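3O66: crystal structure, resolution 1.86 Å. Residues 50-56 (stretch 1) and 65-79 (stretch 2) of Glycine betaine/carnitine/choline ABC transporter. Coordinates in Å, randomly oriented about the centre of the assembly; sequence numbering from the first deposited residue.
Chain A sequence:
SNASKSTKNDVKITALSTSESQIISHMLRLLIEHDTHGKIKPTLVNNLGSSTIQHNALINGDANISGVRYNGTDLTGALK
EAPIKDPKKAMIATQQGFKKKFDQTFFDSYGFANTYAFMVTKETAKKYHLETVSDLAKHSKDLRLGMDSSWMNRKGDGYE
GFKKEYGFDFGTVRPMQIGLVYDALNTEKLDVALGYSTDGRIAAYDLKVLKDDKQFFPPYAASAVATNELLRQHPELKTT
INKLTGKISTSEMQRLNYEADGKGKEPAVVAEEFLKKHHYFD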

# COMPACT_ATOMS: atom_id res chain seq x y z
N SER A 50 2.73 8.33 -10.32
CA SER A 50 1.80 8.52 -9.18
C SER A 50 0.44 7.91 -9.48
O SER A 50 0.18 7.51 -10.63
CB SER A 50 1.59 10.01 -8.89
OG SER A 50 0.82 10.61 -9.92
N SER A 51 -0.43 7.87 -8.46
CA SER A 51 -1.79 7.43 -8.69
C SER A 51 -2.64 8.46 -9.46
O SER A 51 -3.67 8.10 -10.05
CB SER A 51 -2.45 6.96 -7.39
OG SER A 51 -1.86 5.73 -6.96
N THR A 52 -2.23 9.73 -9.48
CA THR A 52 -2.84 10.67 -10.43
C THR A 52 -2.61 10.18 -11.87
O THR A 52 -3.54 10.21 -12.71
CB THR A 52 -2.35 12.11 -10.22
OG1 THR A 52 -2.70 12.53 -8.90
CG2 THR A 52 -2.99 13.07 -11.23
N ILE A 53 -1.40 9.72 -12.16
CA ILE A 53 -1.10 9.22 -13.51
C ILE A 53 -1.91 7.93 -13.78
O ILE A 53 -2.43 7.74 -14.88
CB ILE A 53 0.45 9.01 -13.76
CG1 ILE A 53 1.28 10.24 -13.31
CG2 ILE A 53 0.76 8.61 -15.21
CD1 ILE A 53 0.98 11.55 -13.96
N GLN A 54 -2.02 7.07 -12.76
CA GLN A 54 -2.82 5.85 -12.92
C GLN A 54 -4.25 6.21 -13.23
O GLN A 54 -4.83 5.62 -14.12
CB GLN A 54 -2.80 4.98 -11.66
CG GLN A 54 -1.43 4.43 -11.28
CD GLN A 54 -1.58 3.20 -10.41
OE1 GLN A 54 -1.67 2.08 -10.91
NE2 GLN A 54 -1.61 3.41 -9.10
N HIS A 55 -4.80 7.16 -12.45
CA HIS A 55 -6.19 7.58 -12.57
C HIS A 55 -6.49 8.14 -13.95
O HIS A 55 -7.49 7.77 -14.59
CB HIS A 55 -6.52 8.63 -11.51
CG HIS A 55 -7.91 9.18 -11.61
ND1 HIS A 55 -9.03 8.39 -11.38
CD2 HIS A 55 -8.37 10.42 -11.90
CE1 HIS A 55 -10.12 9.13 -11.54
NE2 HIS A 55 -9.74 10.36 -11.85
N ASN A 56 -5.62 9.05 -14.39
CA ASN A 56 -5.78 9.69 -15.67
C ASN A 56 -5.73 8.67 -16.81
O ASN A 56 -6.52 8.79 -17.76
CB ASN A 56 -4.78 10.84 -15.85
CG ASN A 56 -5.11 12.03 -14.97
OD1 ASN A 56 -6.29 12.30 -14.68
ND2 ASN A 56 -4.09 12.78 -14.57
N ILE A 65 -7.49 -1.24 -15.94
CA ILE A 65 -7.30 -1.79 -14.58
C ILE A 65 -6.11 -1.03 -13.96
O ILE A 65 -5.18 -0.72 -14.67
CB ILE A 65 -6.96 -3.30 -14.59
CG1 ILE A 65 -8.16 -4.13 -15.09
CG2 ILE A 65 -6.48 -3.78 -13.20
CD1 ILE A 65 -7.83 -5.64 -15.26
N SER A 66 -6.21 -0.65 -12.69
CA SER A 66 -5.05 -0.27 -11.89
C SER A 66 -4.72 -1.43 -10.95
O SER A 66 -5.60 -1.89 -10.21
CB SER A 66 -5.34 0.99 -11.06
OG SER A 66 -5.46 2.14 -11.90
N GLY A 67 -3.47 -1.91 -10.96
CA GLY A 67 -3.10 -3.07 -10.14
C GLY A 67 -3.33 -2.76 -8.66
O GLY A 67 -3.92 -3.57 -7.92
N VAL A 68 -2.89 -1.58 -8.23
CA VAL A 68 -3.02 -1.19 -6.82
C VAL A 68 -3.27 0.31 -6.71
O VAL A 68 -2.61 1.12 -7.38
CB VAL A 68 -1.79 -1.67 -5.94
CG1 VAL A 68 -0.54 -0.96 -6.34
CG2 VAL A 68 -2.08 -1.48 -4.45
N ARG A 69 -4.29 0.62 -5.92
CA ARG A 69 -4.66 1.96 -5.58
C ARG A 69 -4.87 1.97 -4.09
O ARG A 69 -5.23 0.95 -3.51
CB ARG A 69 -5.97 2.33 -6.36
CG ARG A 69 -5.75 2.32 -7.92
CD ARG A 69 -4.97 3.56 -8.44
NE ARG A 69 -5.81 4.77 -8.38
CZ ARG A 69 -6.71 5.14 -9.30
NH1 ARG A 69 -6.88 4.44 -10.42
NH2 ARG A 69 -7.45 6.23 -9.12
N TYR A 70 -4.66 3.12 -3.46
CA TYR A 70 -4.79 3.19 -2.02
C TYR A 70 -5.94 4.10 -1.67
O TYR A 70 -5.96 5.22 -2.16
CB TYR A 70 -3.49 3.69 -1.41
CG TYR A 70 -2.34 2.87 -1.94
CD1 TYR A 70 -1.95 1.70 -1.29
CD2 TYR A 70 -1.65 3.26 -3.10
CE1 TYR A 70 -0.92 0.94 -1.76
CE2 TYR A 70 -0.59 2.49 -3.60
CZ TYR A 70 -0.23 1.32 -2.91
OH TYR A 70 0.80 0.54 -3.36
N ASN A 71 -6.88 3.64 -0.82
CA ASN A 71 -8.14 4.40 -0.69
C ASN A 71 -7.99 5.84 -0.17
O ASN A 71 -8.60 6.75 -0.71
CB ASN A 71 -9.28 3.63 -0.02
CG ASN A 71 -8.99 3.21 1.44
OD1 ASN A 71 -7.90 3.47 2.01
ND2 ASN A 71 -9.98 2.55 2.03
N GLY A 72 -7.15 6.05 0.85
CA GLY A 72 -6.95 7.41 1.36
C GLY A 72 -6.35 8.35 0.31
O GLY A 72 -6.62 9.55 0.32
N THR A 73 -5.55 7.80 -0.59
CA THR A 73 -4.97 8.63 -1.65
C THR A 73 -6.06 9.01 -2.62
O THR A 73 -6.18 10.17 -3.00
CB THR A 73 -3.89 7.89 -2.42
OG1 THR A 73 -2.80 7.60 -1.53
CG2 THR A 73 -3.40 8.78 -3.60
N ASP A 74 -6.85 8.02 -3.03
CA ASP A 74 -7.84 8.30 -4.07
C ASP A 74 -9.09 9.07 -3.58
O ASP A 74 -9.74 9.78 -4.36
CB ASP A 74 -8.17 7.02 -4.81
CG ASP A 74 -7.12 6.67 -5.83
OD1 ASP A 74 -6.78 7.54 -6.67
OD2 ASP A 74 -6.58 5.56 -5.78
N LEU A 75 -9.41 8.91 -2.29
CA LEU A 75 -10.51 9.65 -1.68
C LEU A 75 -10.28 11.16 -1.64
O LEU A 75 -11.21 11.93 -1.88
CB LEU A 75 -10.86 9.13 -0.28
CG LEU A 75 -12.06 9.77 0.43
CD1 LEU A 75 -13.35 9.63 -0.39
CD2 LEU A 75 -12.26 9.18 1.80
N THR A 76 -9.06 11.59 -1.31
CA THR A 76 -8.77 13.02 -1.29
C THR A 76 -8.17 13.54 -2.60
O THR A 76 -8.16 14.74 -2.86
CB THR A 76 -7.87 13.41 -0.09
OG1 THR A 76 -6.60 12.79 -0.25
CG2 THR A 76 -8.51 12.98 1.24
N GLY A 77 -7.63 12.63 -3.41
CA GLY A 77 -7.06 12.98 -4.69
C GLY A 77 -8.15 12.97 -5.75
O GLY A 77 -8.88 13.95 -5.90
N ALA A 78 -8.27 11.86 -6.46
CA ALA A 78 -9.19 11.77 -7.59
C ALA A 78 -10.63 12.16 -7.22
O ALA A 78 -11.29 12.91 -7.96
CB ALA A 78 -9.15 10.36 -8.17
N LEU A 79 -11.12 11.70 -6.06
CA LEU A 79 -12.49 11.99 -5.65
C LEU A 79 -12.69 13.39 -5.10
O LEU A 79 -13.82 13.87 -5.02
CB LEU A 79 -13.00 10.94 -4.66
CG LEU A 79 -13.20 9.55 -5.25
CD1 LEU A 79 -13.71 8.60 -4.18
CD2 LEU A 79 -14.19 9.64 -6.46
O HOH W 1 -3.97 5.28 -4.99
O HOH W 2 -0.79 -0.33 -9.93
O HOH W 3 -9.05 5.66 -11.80

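A single direct hydrogen bond joins the two stretches, and three waters bridge them elsewhere along the contact. In that bond Gln 54 NE2 donates to Val 68 O (3.0 Å), so a helix side chain uses a strand carbonyl; the same amide nitrogen also donates to Ser 51 OG (3.2 Å), one turn back. Water 2 lies 2.7 Å from Gln 54 OE1 and accepts from Val 68 N (3.0 Å), so that the two ends of the carboxamide address the same backbone residue, one directly and the other through the water.

Helix 51-56, capped by Ser 50 OG accepting from Ile 53 N (3.3 Å), runs at 118° to strand 68-70, with the axes 9.8 Å apart at their closest. Between them lies the Arg 69 side chain, held by its own stretch: Arg 69 NE forms a salt bridge with Asp 74 OD2 (2.8 Å), and Arg 69 NH1 donates to Ser 66 OG (3.1 Å). Thus anchored, the guanidinium lies with one face beneath Ser 51 O and His 55 N. Water 1 links Ser 51 OG, Tyr 70 N and Asp 74 OD2, while water 3 bridges His 55 ND1 and Arg 69 NH1.

Ala 78 CB sits 3.6 Å from the centroid of the His 55 ring, almost exactly on its normal, a CH-pi contact.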